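Local coordinates for protein prolyl-ACP dehydrogenase (Oscillatoria sp., PDB 4IRN) that oxidises prolyl groups carried on an acyl carrier protein, using FAD, in the biosynthesis of the cyanotoxin anatoxin-a, at residues Trp278-Ile283 against Glu404-Val409; Lys333-Lys338 against Ala353-Leu358; Phe282-Ala287 against Leu358-Ala363. One frame throughout, in Å; residues are numbered along the deposited sequence.

Contact 1 of 3, residues Trp278-Ile283 against Glu404-Val409. With FAD (flavin-adenine dinucleotide), chain I.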
loop_
_atom_site.group_PDB
_atom_site.type_symbol
_atom_site.label_atom_id
_atom_site.label_comp_id
_atom_site.label_asym_id
_atom_site.label_seq_id
_atom_site.Cartn_x
_atom_site.Cartn_y
_atom_site.Cartn_z
ATOM N N TRP A 278 -15.857 -20.361 -14.480
ATOM C CA TRP A 278 -16.340 -21.073 -13.299
ATOM C C TRP A 278 -15.264 -21.217 -12.248
ATOM O O TRP A 278 -15.556 -21.068 -11.056
ATOM C CB TRP A 278 -16.909 -22.452 -13.678
ATOM C CG TRP A 278 -18.159 -22.378 -14.512
ATOM C CD1 TRP A 278 -18.249 -22.537 -15.862
ATOM C CD2 TRP A 278 -19.482 -22.060 -14.057
ATOM N NE1 TRP A 278 -19.546 -22.339 -16.276
ATOM C CE2 TRP A 278 -20.324 -22.052 -15.189
ATOM C CE3 TRP A 278 -20.038 -21.768 -12.803
ATOM C CZ2 TRP A 278 -21.690 -21.775 -15.106
ATOM C CZ3 TRP A 278 -21.401 -21.518 -12.716
ATOM C CH2 TRP A 278 -22.210 -21.524 -13.859
ATOM N N GLU A 279 -14.018 -21.496 -12.682
ATOM C CA GLU A 279 -12.885 -21.682 -11.775
ATOM C C GLU A 279 -12.556 -20.403 -11.014
ATOM O O GLU A 279 -12.714 -20.375 -9.797
ATOM C CB GLU A 279 -11.663 -22.205 -12.528
ATOM C CG GLU A 279 -10.674 -22.968 -11.663
ATOM C CD GLU A 279 -9.429 -23.430 -12.399
ATOM O OE1 GLU A 279 -9.554 -23.908 -13.552
ATOM O OE2 GLU A 279 -8.326 -23.332 -11.813
ATOM N N ARG A 280 -12.161 -19.339 -11.730
ATOM C CA ARG A 280 -11.787 -18.042 -11.154
ATOM C C ARG A 280 -12.842 -17.454 -10.231
ATOM O O ARG A 280 -12.502 -16.965 -9.156
ATOM C CB ARG A 280 -11.397 -17.026 -12.248
ATOM C CG ARG A 280 -10.066 -17.333 -12.900
ATOM C CD ARG A 280 -9.857 -16.519 -14.150
ATOM N NE ARG A 280 -8.604 -16.883 -14.812
ATOM C CZ ARG A 280 -8.108 -16.261 -15.875
ATOM N NH1 ARG A 280 -8.751 -15.234 -16.413
ATOM N NH2 ARG A 280 -6.955 -16.650 -16.398
ATOM N N GLY A 281 -14.102 -17.543 -10.640
ATOM C CA GLY A 281 -15.211 -16.992 -9.879
ATOM C C GLY A 281 -15.678 -17.793 -8.680
ATOM O O GLY A 281 -16.251 -17.210 -7.758
ATOM N N PHE A 282 -15.478 -19.135 -8.681
ATOM C CA PHE A 282 -16.000 -19.986 -7.613
ATOM C C PHE A 282 -15.036 -20.831 -6.781
ATOM O O PHE A 282 -15.450 -21.353 -5.741
ATOM C CB PHE A 282 -17.219 -20.781 -8.113
ATOM C CG PHE A 282 -18.262 -19.877 -8.728
ATOM C CD1 PHE A 282 -19.049 -19.057 -7.933
ATOM C CD2 PHE A 282 -18.401 -19.787 -10.106
ATOM C CE1 PHE A 282 -19.959 -18.180 -8.503
ATOM C CE2 PHE A 282 -19.319 -18.912 -10.673
ATOM C CZ PHE A 282 -20.088 -18.113 -9.866
ATOM N N ILE A 283 -13.762 -20.957 -7.203
ATOM C CA ILE A 283 -12.755 -21.711 -6.444
ATOM C C ILE A 283 -12.466 -21.052 -5.075
ATOM O O ILE A 283 -12.101 -21.747 -4.127
ATOM C CB ILE A 283 -11.467 -21.986 -7.283
ATOM C CG1 ILE A 283 -10.702 -23.220 -6.781
ATOM C CG2 ILE A 283 -10.547 -20.751 -7.407
ATOM C CD1 ILE A 283 -10.160 -24.112 -7.889
ATOM N N GLU A 404 -0.951 -11.175 -11.849
ATOM C CA GLU A 404 -0.481 -10.436 -13.022
ATOM C C GLU A 404 -1.300 -10.781 -14.268
ATOM O O GLU A 404 -1.641 -9.879 -15.029
ATOM C CB GLU A 404 1.014 -10.702 -13.268
ATOM C CG GLU A 404 1.939 -10.201 -12.167
ATOM C CD GLU A 404 1.963 -10.987 -10.867
ATOM O OE1 GLU A 404 2.019 -12.237 -10.917
ATOM O OE2 GLU A 404 1.935 -10.347 -9.791
ATOM N N ILE A 405 -1.625 -12.073 -14.464
ATOM C CA ILE A 405 -2.423 -12.582 -15.581
ATOM C C ILE A 405 -3.822 -12.009 -15.564
ATOM O O ILE A 405 -4.289 -11.553 -16.609
ATOM C CB ILE A 405 -2.382 -14.139 -15.654
ATOM C CG1 ILE A 405 -1.059 -14.623 -16.265
ATOM C CG2 ILE A 405 -3.602 -14.776 -16.368
ATOM C CD1 ILE A 405 -0.538 -13.843 -17.532
ATOM N N GLN A 406 -4.468 -11.997 -14.379
ATOM C CA GLN A 406 -5.819 -11.449 -14.179
ATOM C C GLN A 406 -5.829 -9.977 -14.573
ATOM O O GLN A 406 -6.721 -9.553 -15.299
ATOM C CB GLN A 406 -6.277 -11.570 -12.711
ATOM C CG GLN A 406 -5.921 -12.872 -12.002
ATOM C CD GLN A 406 -6.850 -14.045 -12.250
ATOM O OE1 GLN A 406 -7.942 -13.921 -12.798
ATOM N NE2 GLN A 406 -6.502 -15.174 -11.658
ATOM N N ARG A 407 -4.804 -9.207 -14.118
ATOM C CA ARG A 407 -4.619 -7.782 -14.421
ATOM C C ARG A 407 -4.534 -7.580 -15.930
ATOM O O ARG A 407 -5.186 -6.674 -16.452
ATOM C CB ARG A 407 -3.359 -7.246 -13.737
ATOM C CG ARG A 407 -3.458 -7.197 -12.223
ATOM C CD ARG A 407 -2.176 -6.729 -11.580
ATOM N NE ARG A 407 -2.159 -6.969 -10.142
ATOM C CZ ARG A 407 -2.737 -6.184 -9.239
ATOM N NH1 ARG A 407 -3.406 -5.103 -9.620
ATOM N NH2 ARG A 407 -2.661 -6.480 -7.948
ATOM N N VAL A 408 -3.774 -8.465 -16.637
ATOM C CA VAL A 408 -3.620 -8.433 -18.097
ATOM C C VAL A 408 -4.991 -8.711 -18.759
ATOM O O VAL A 408 -5.364 -7.990 -19.689
ATOM C CB VAL A 408 -2.499 -9.396 -18.585
ATOM C CG1 VAL A 408 -2.537 -9.597 -20.096
ATOM C CG2 VAL A 408 -1.122 -8.905 -18.145
ATOM N N VAL A 409 -5.748 -9.718 -18.251
ATOM C CA VAL A 409 -7.080 -10.086 -18.737
ATOM C C VAL A 409 -8.048 -8.894 -18.571
ATOM O O VAL A 409 -8.730 -8.540 -19.532
ATOM C CB VAL A 409 -7.595 -11.395 -18.073
ATOM C CG1 VAL A 409 -9.073 -11.650 -18.389
ATOM C CG2 VAL A 409 -6.746 -12.596 -18.491
HETATM P PA FAD I . 4.611 -18.499 -15.393
HETATM O O1A FAD I . 3.373 -18.609 -16.191
HETATM O O2A FAD I . 5.886 -19.239 -15.768
HETATM O O5B FAD I . 5.075 -16.992 -15.340
HETATM C C5B FAD I . 6.190 -16.610 -14.517
HETATM C C4B FAD I . 5.871 -15.285 -13.879
HETATM O O4B FAD I . 5.848 -14.264 -14.889
HETATM C C3B FAD I . 4.543 -15.229 -13.121
HETATM O O3B FAD I . 4.794 -14.928 -11.757
HETATM C C2B FAD I . 3.703 -14.150 -13.825
HETATM O O2B FAD I . 3.300 -13.164 -12.888
HETATM C C1B FAD I . 4.661 -13.494 -14.821
HETATM N N9A FAD I . 4.115 -13.348 -16.170
HETATM C C8A FAD I . 4.021 -14.321 -17.129
HETATM N N7A FAD I . 3.434 -13.926 -18.234
HETATM C C5A FAD I . 3.120 -12.601 -17.990
HETATM C C6A FAD I . 2.470 -11.612 -18.768
HETATM N N6A FAD I . 2.012 -11.820 -20.005
HETATM N N1A FAD I . 2.298 -10.391 -18.217
HETATM C C2A FAD I . 2.760 -10.174 -16.983
HETATM N N3A FAD I . 3.396 -11.020 -16.167
HETATM C C4A FAD I . 3.541 -12.225 -16.721
HETATM N N1 FAD I . -2.784 -26.154 -13.877
HETATM C C2 FAD I . -3.590 -27.068 -14.516
HETATM O O2 FAD I . -3.669 -27.089 -15.744
HETATM N N3 FAD I . -4.311 -28.005 -13.778
HETATM C C4 FAD I . -4.301 -28.122 -12.409
HETATM O O4 FAD I . -4.979 -28.993 -11.864
HETATM C C4X FAD I . -3.439 -27.157 -11.725
HETATM N N5 FAD I . -3.349 -27.225 -10.416
HETATM C C5X FAD I . -2.474 -26.343 -9.781
HETATM C C6 FAD I . -2.369 -26.403 -8.388
HETATM C C7 FAD I . -1.532 -25.541 -7.688
HETATM C C7M FAD I . -1.518 -25.576 -6.182
HETATM C C8 FAD I . -0.756 -24.602 -8.402
HETATM C C8M FAD I . 0.162 -23.640 -7.695
HETATM C C9 FAD I . -0.844 -24.552 -9.787
HETATM C C9A FAD I . -1.692 -25.396 -10.496
HETATM N N10 FAD I . -1.819 -25.357 -11.914
HETATM C C10 FAD I . -2.691 -26.202 -12.551
HETATM C "C1'" FAD I . -0.938 -24.454 -12.689
HETATM C "C2'" FAD I . -1.272 -23.003 -12.372
HETATM O "O2'" FAD I . -2.450 -22.575 -13.050
HETATM C "C3'" FAD I . -0.077 -22.101 -12.676
HETATM O "O3'" FAD I . 0.421 -21.554 -11.457
HETATM C "C4'" FAD I . -0.371 -20.967 -13.660
HETATM O "O4'" FAD I . -0.820 -21.508 -14.905
HETATM C "C5'" FAD I . 0.795 -20.012 -13.837
HETATM O "O5'" FAD I . 1.894 -20.670 -14.488
HETATM P P FAD I . 3.371 -20.572 -13.861
HETATM O O1P FAD I . 3.346 -20.653 -12.381
HETATM O O2P FAD I . 3.987 -21.662 -14.705
HETATM O O3P FAD I . 4.151 -19.182 -14.004
#
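Arg280 reaches from helix 268-282 to Ile405, Gln406 and Val409 on helix 403-414. Both helices belong to the C-terminal helical domain of the acyl-CoA dehydrogenase fold. The axes of the two short segments pass 13.8 Å apart at their closest, so this one long side chain bridges the gap. Its CB points toward the second helix. CG lies beside the backbone N (chi1 -72°), and the chain is then extended as far as NE. Arg280 CG is 4.0 Å from Gln406 OE1, and CD comes to 3.5 Å from the same oxygen. Arg280 NE follows, 3.6 Å from Gln406 OE1. The two side chains run alongside each other, pointing opposite ways. Gln406 bends at chi2, and this sets its OE1 over one face of the guanidinium, 3.9 Å from Arg280 CZ. The amide plane is turned 64° from the guanidinium plane, and no hydrogen bond joins the two groups. The polar end of Arg280 is held elsewhere: NE donates to the carbonyl of Ser400 and NH1 to the hydroxyl of Ser354. Toward helix 403-414 the two terminal nitrogens also meet apolar groups. Val409 CG2 sits at the guanidinium edge, 3.9 Å from Arg280 NH1. Ile405 CG2 approaches Arg280 NH2 obliquely, at 3.8 Å. Helix 403-414 also serves the cofactor, since Glu404, Ile405 and Val408 line the FAD pocket. Glu404 has a salt bridge to Lys321 of a neighbouring subunit. Ile405 has two neighbours: CG2 meets the arginine, while Ile405 CD1 packs on the adenine, 3.9 Å from FAD C5A.

Contact 2 of 3, residues Lys333-Lys338 against Ala353-Leu358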
loop_
_atom_site.group_PDB
_atom_site.type_symbol
_atom_site.label_atom_id
_atom_site.label_comp_id
_atom_site.label_asym_id
_atom_site.label_seq_id
_atom_site.Cartn_x
_atom_site.Cartn_y
_atom_site.Cartn_z
ATOM N N LYS A 333 -17.246 -10.717 -0.625
ATOM C CA LYS A 333 -18.644 -11.148 -0.733
ATOM C C LYS A 333 -19.290 -10.504 -1.974
ATOM O O LYS A 333 -19.926 -11.197 -2.765
ATOM C CB LYS A 333 -19.437 -10.790 0.540
ATOM C CG LYS A 333 -19.239 -11.757 1.697
ATOM C CD LYS A 333 -19.967 -11.284 2.948
ATOM C CE LYS A 333 -19.757 -12.200 4.136
ATOM N NZ LYS A 333 -20.473 -11.717 5.352
ATOM N N ALA A 334 -19.052 -9.199 -2.178
ATOM C CA ALA A 334 -19.548 -8.452 -3.333
ATOM C C ALA A 334 -19.056 -9.022 -4.687
ATOM O O ALA A 334 -19.867 -9.185 -5.602
ATOM C CB ALA A 334 -19.155 -6.998 -3.203
ATOM N N TYR A 335 -17.746 -9.356 -4.801
ATOM C CA TYR A 335 -17.173 -9.909 -6.031
ATOM C C TYR A 335 -17.702 -11.295 -6.310
ATOM O O TYR A 335 -17.969 -11.617 -7.471
ATOM C CB TYR A 335 -15.638 -9.935 -6.006
ATOM C CG TYR A 335 -14.993 -8.613 -6.360
ATOM C CD1 TYR A 335 -15.062 -8.103 -7.655
ATOM C CD2 TYR A 335 -14.284 -7.886 -5.411
ATOM C CE1 TYR A 335 -14.483 -6.876 -7.985
ATOM C CE2 TYR A 335 -13.693 -6.664 -5.729
ATOM C CZ TYR A 335 -13.809 -6.152 -7.014
ATOM O OH TYR A 335 -13.233 -4.940 -7.317
ATOM N N LEU A 336 -17.865 -12.112 -5.244
ATOM C CA LEU A 336 -18.364 -13.481 -5.329
ATOM C C LEU A 336 -19.830 -13.514 -5.765
ATOM O O LEU A 336 -20.183 -14.316 -6.632
ATOM C CB LEU A 336 -18.175 -14.211 -3.986
ATOM C CG LEU A 336 -18.728 -15.635 -3.889
ATOM C CD1 LEU A 336 -18.061 -16.572 -4.894
ATOM C CD2 LEU A 336 -18.638 -16.160 -2.477
ATOM N N TYR A 337 -20.673 -12.675 -5.150
ATOM C CA TYR A 337 -22.099 -12.610 -5.453
ATOM C C TYR A 337 -22.498 -11.987 -6.764
ATOM O O TYR A 337 -23.564 -12.312 -7.275
ATOM C CB TYR A 337 -22.936 -12.178 -4.242
ATOM C CG TYR A 337 -22.760 -13.188 -3.128
ATOM C CD1 TYR A 337 -23.233 -14.485 -3.265
ATOM C CD2 TYR A 337 -22.013 -12.887 -1.991
ATOM C CE1 TYR A 337 -22.950 -15.463 -2.330
ATOM C CE2 TYR A 337 -21.771 -13.854 -1.015
ATOM C CZ TYR A 337 -22.265 -15.134 -1.185
ATOM O OH TYR A 337 -22.041 -16.085 -0.235
ATOM N N LYS A 338 -21.615 -11.178 -7.362
ATOM C CA LYS A 338 -21.836 -10.596 -8.685
ATOM C C LYS A 338 -21.685 -11.704 -9.757
ATOM O O LYS A 338 -22.564 -11.852 -10.606
ATOM C CB LYS A 338 -20.875 -9.406 -8.944
ATOM C CG LYS A 338 -20.939 -8.830 -10.353
ATOM C CD LYS A 338 -21.888 -7.645 -10.547
ATOM C CE LYS A 338 -21.945 -7.244 -12.007
ATOM N NZ LYS A 338 -21.587 -5.817 -12.237
ATOM N N ALA A 353 -15.140 -12.761 -13.110
ATOM C CA ALA A 353 -14.488 -13.905 -12.466
ATOM C C ALA A 353 -13.017 -13.594 -12.211
ATOM O O ALA A 353 -12.485 -13.989 -11.172
ATOM C CB ALA A 353 -14.615 -15.141 -13.338
ATOM N N SER A 354 -12.371 -12.869 -13.152
ATOM C CA SER A 354 -10.969 -12.468 -13.062
ATOM C C SER A 354 -10.773 -11.435 -11.968
ATOM O O SER A 354 -9.806 -11.529 -11.218
ATOM C CB SER A 354 -10.473 -11.939 -14.399
ATOM O OG SER A 354 -10.569 -12.940 -15.402
ATOM N N MET A 355 -11.717 -10.472 -11.849
ATOM C CA MET A 355 -11.715 -9.430 -10.815
ATOM C C MET A 355 -11.902 -10.060 -9.431
ATOM O O MET A 355 -11.231 -9.652 -8.477
ATOM C CB MET A 355 -12.821 -8.401 -11.074
ATOM C CG MET A 355 -12.533 -7.492 -12.247
ATOM S SD MET A 355 -13.821 -6.261 -12.517
ATOM C CE MET A 355 -13.331 -5.059 -11.385
ATOM N N ALA A 356 -12.800 -11.072 -9.339
ATOM C CA ALA A 356 -13.088 -11.806 -8.114
ATOM C C ALA A 356 -11.857 -12.588 -7.652
ATOM O O ALA A 356 -11.447 -12.447 -6.502
ATOM C CB ALA A 356 -14.263 -12.746 -8.325
ATOM N N ASN A 357 -11.239 -13.348 -8.562
ATOM C CA ASN A 357 -10.054 -14.138 -8.281
ATOM C C ASN A 357 -8.890 -13.266 -7.832
ATOM O O ASN A 357 -8.246 -13.572 -6.832
ATOM C CB ASN A 357 -9.674 -14.951 -9.499
ATOM C CG ASN A 357 -8.845 -16.149 -9.157
ATOM O OD1 ASN A 357 -7.620 -16.105 -9.178
ATOM N ND2 ASN A 357 -9.501 -17.242 -8.826
ATOM N N LEU A 358 -8.645 -12.162 -8.553
ATOM C CA LEU A 358 -7.568 -11.218 -8.261
ATOM C C LEU A 358 -7.769 -10.569 -6.886
ATOM O O LEU A 358 -6.831 -10.547 -6.084
ATOM C CB LEU A 358 -7.419 -10.162 -9.386
ATOM C CG LEU A 358 -6.528 -8.922 -9.141
ATOM C CD1 LEU A 358 -5.056 -9.277 -9.116
ATOM C CD2 LEU A 358 -6.745 -7.895 -10.214
#
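This is a buried apolar contact between two successive helices, 316-344 and 350-375, which form a helical hairpin in the C-terminal domain of the acyl-CoA dehydrogenase fold. The chain turns back after residue 344, and the two segments run in roughly opposite senses. Three residues carry the contact: Tyr335 on the first helix, Met355 and Ala356 on the second. The small Ala356 lets the backbones come close, with Tyr335 CA 5.0 Å from Ala356 CA. Here the base of the tyrosine side chain does the touching. Tyr335 CB lies 3.8 Å from Ala356 CA, and the methyl of Ala356 packs alongside that same CB. Further out, the ring lies against the backbone of helix 350-375. CG of Tyr335 is placed beside its own backbone N (chi1 -82°), and the ring is carried over Met355. The carbonyl oxygen of Met355 stands 4.2 Å above the ring plane of Tyr335, over the ring centre. This is packing against a face; no hydrogen bond crosses between the segments. The Met355 side chain crosses the tyrosine obliquely. It touches the ring first at its base, where Met355 CB is 3.8 Å from Tyr335 CE1. The neighbouring ring of Tyr359 also meets Tyr335, with the planes about 30° apart. A subunit boundary is close by: Leu327 of a neighbouring subunit packs on Tyr335, and Glu330 of the same subunit on Met355. The methionine chain is straight through chi2 and then bends at chi3 (83°), which brings Met355 CE to 4.0 Å from Tyr335 CE1 and 4.1 Å from Tyr335 OH.

Contact 3 of 3, residues Phe282-Ala287 against Leu358-Ala363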
loop_
_atom_site.group_PDB
_atom_site.type_symbol
_atom_site.label_atom_id
_atom_site.label_comp_id
_atom_site.label_asym_id
_atom_site.label_seq_id
_atom_site.Cartn_x
_atom_site.Cartn_y
_atom_site.Cartn_z
ATOM N N PHE A 282 -15.478 -19.135 -8.681
ATOM C CA PHE A 282 -16.000 -19.986 -7.613
ATOM C C PHE A 282 -15.036 -20.831 -6.781
ATOM O O PHE A 282 -15.450 -21.353 -5.741
ATOM C CB PHE A 282 -17.219 -20.781 -8.113
ATOM C CG PHE A 282 -18.262 -19.877 -8.728
ATOM C CD1 PHE A 282 -19.049 -19.057 -7.933
ATOM C CD2 PHE A 282 -18.401 -19.787 -10.106
ATOM C CE1 PHE A 282 -19.959 -18.180 -8.503
ATOM C CE2 PHE A 282 -19.319 -18.912 -10.673
ATOM C CZ PHE A 282 -20.088 -18.113 -9.866
ATOM N N ILE A 283 -13.762 -20.957 -7.203
ATOM C CA ILE A 283 -12.755 -21.711 -6.444
ATOM C C ILE A 283 -12.466 -21.052 -5.075
ATOM O O ILE A 283 -12.101 -21.747 -4.127
ATOM C CB ILE A 283 -11.467 -21.986 -7.283
ATOM C CG1 ILE A 283 -10.702 -23.220 -6.781
ATOM C CG2 ILE A 283 -10.547 -20.751 -7.407
ATOM C CD1 ILE A 283 -10.160 -24.112 -7.889
ATOM N N LEU A 284 -12.659 -19.721 -4.980
ATOM C CA LEU A 284 -12.394 -18.928 -3.781
ATOM C C LEU A 284 -13.651 -18.545 -2.994
ATOM O O LEU A 284 -13.571 -17.717 -2.085
ATOM C CB LEU A 284 -11.540 -17.686 -4.137
ATOM C CG LEU A 284 -10.097 -17.930 -4.609
ATOM C CD1 LEU A 284 -9.395 -16.616 -4.889
ATOM C CD2 LEU A 284 -9.302 -18.726 -3.588
ATOM N N ALA A 285 -14.803 -19.164 -3.323
ATOM C CA ALA A 285 -16.075 -18.926 -2.640
ATOM C C ALA A 285 -15.949 -19.328 -1.169
ATOM O O ALA A 285 -16.398 -18.588 -0.289
ATOM C CB ALA A 285 -17.186 -19.717 -3.310
ATOM N N ALA A 286 -15.292 -20.476 -0.909
ATOM C CA ALA A 286 -15.065 -21.002 0.435
ATOM C C ALA A 286 -14.022 -20.199 1.208
ATOM O O ALA A 286 -14.111 -20.128 2.432
ATOM C CB ALA A 286 -14.665 -22.449 0.361
ATOM N N ALA A 287 -13.052 -19.577 0.492
ATOM C CA ALA A 287 -11.997 -18.725 1.054
ATOM C C ALA A 287 -12.609 -17.516 1.771
ATOM O O ALA A 287 -12.073 -17.088 2.795
ATOM C CB ALA A 287 -11.050 -18.262 -0.039
ATOM N N LEU A 358 -8.645 -12.162 -8.553
ATOM C CA LEU A 358 -7.568 -11.218 -8.261
ATOM C C LEU A 358 -7.769 -10.569 -6.886
ATOM O O LEU A 358 -6.831 -10.547 -6.084
ATOM C CB LEU A 358 -7.419 -10.162 -9.386
ATOM C CG LEU A 358 -6.528 -8.922 -9.141
ATOM C CD1 LEU A 358 -5.056 -9.277 -9.116
ATOM C CD2 LEU A 358 -6.745 -7.895 -10.214
ATOM N N TYR A 359 -8.995 -10.079 -6.599
ATOM C CA TYR A 359 -9.301 -9.448 -5.323
ATOM C C TYR A 359 -9.251 -10.421 -4.137
ATOM O O TYR A 359 -8.526 -10.150 -3.187
ATOM C CB TYR A 359 -10.639 -8.676 -5.343
ATOM C CG TYR A 359 -10.832 -7.876 -4.076
ATOM C CD1 TYR A 359 -10.281 -6.604 -3.945
ATOM C CD2 TYR A 359 -11.445 -8.440 -2.961
ATOM C CE1 TYR A 359 -10.352 -5.906 -2.743
ATOM C CE2 TYR A 359 -11.501 -7.761 -1.745
ATOM C CZ TYR A 359 -10.965 -6.486 -1.646
ATOM O OH TYR A 359 -11.069 -5.768 -0.479
ATOM N N ILE A 360 -10.044 -11.491 -4.168
ATOM C CA ILE A 360 -10.166 -12.479 -3.095
ATOM C C ILE A 360 -8.851 -13.158 -2.707
ATOM O O ILE A 360 -8.605 -13.320 -1.519
ATOM C CB ILE A 360 -11.359 -13.462 -3.314
ATOM C CG1 ILE A 360 -12.674 -12.670 -3.523
ATOM C CG2 ILE A 360 -11.471 -14.469 -2.145
ATOM C CD1 ILE A 360 -13.865 -13.437 -4.003
ATOM N N SER A 361 -8.008 -13.535 -3.702
ATOM C CA SER A 361 -6.745 -14.213 -3.447
ATOM C C SER A 361 -5.803 -13.345 -2.652
ATOM O O SER A 361 -5.162 -13.839 -1.715
ATOM C CB SER A 361 -6.092 -14.642 -4.756
ATOM O OG SER A 361 -5.823 -13.529 -5.586
ATOM N N GLU A 362 -5.736 -12.052 -2.998
ATOM C CA GLU A 362 -4.881 -11.082 -2.317
ATOM C C GLU A 362 -5.449 -10.661 -0.972
ATOM O O GLU A 362 -4.688 -10.446 -0.033
ATOM C CB GLU A 362 -4.618 -9.863 -3.190
ATOM C CG GLU A 362 -3.670 -10.139 -4.341
ATOM C CD GLU A 362 -3.548 -9.031 -5.375
ATOM O OE1 GLU A 362 -4.174 -7.953 -5.230
ATOM O OE2 GLU A 362 -2.765 -9.240 -6.327
ATOM N N ALA A 363 -6.781 -10.524 -0.892
ATOM C CA ALA A 363 -7.508 -10.185 0.319
ATOM C C ALA A 363 -7.300 -11.283 1.376
ATOM O O ALA A 363 -7.053 -10.974 2.549
ATOM C CB ALA A 363 -8.987 -10.042 -0.001
#
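A type I beta turn, Phe282 to Ala285, links helix 268-282 to helix 285-304 in the C-terminal domain of the acyl-CoA dehydrogenase fold, and it packs here on helix 350-375. Leu284, within the turn, makes most of the contact from its side. Its partners Ile360 and Ser361 follow each other on the helix. The closest backbones are those of Leu284 and Ile360, with their CA atoms 6.9 Å apart. Both Leu284 and Ile360 direct their CB toward the opposite segment. Leu284 CB meets the branch methyl of the isoleucine, 3.8 Å from Ile360 CG2. That methyl is anti to its own backbone N, with CG1 taking the place beside the N (chi1 -54°). The same methyl also lies 3.9 Å from the carbonyl oxygen Leu284 O. A looser touch comes one turn on, where Ala287 CB is 4.4 Å from Ile360 CG2. Leu284 reaches further with one of its two end methyls. Its chi2 is close to 180°, so CD1 runs straight outward and comes to 3.6 Å from the backbone Ser361 N. It also touches the serine side chain, with Leu284 CD1 3.9 Å from Ser361 CB. Of that side chain it is CB that meets the leucine; the hydroxyl bonds within its own helix. Ser361 OG hydrogen-bonds to the carbonyl of Asn357, one turn earlier. No hydrogen bond crosses between the segments, and all four touching residues are buried. Ser396 and Tyr399, in the loop ahead of helix 403-414, also pack on Leu284. Around the turn, Ile283 rests on helix 118-138 and Phe282 on helix 316-344, while Leu358 lies against helix 403-414.

In the fold
Helix 350-375 is common to contacts 2 and 3, whose centres are 7 Å apart and which share Leu358. Contacts 1 and 3 share Phe282 and Ile283, with centres 10 Å apart. Contact 1 joins contact 2, 9 Å away between centres, through a probable hydrogen bond from Asn357 ND2 to Arg280 O, 3.0 Å long. Asn357 O in turn lies 3.8 Å from Leu284 CD1, which ties in contact 3. The FAD meets contact 1 directly, where Val408 CG2 is 3.7 Å from FAD N1A. The side chain of Leu284 remains about 11 Å from the bound FAD, so contact 3 does not touch the cofactor. Contact 2 is plain helix packing away from the FAD pocket.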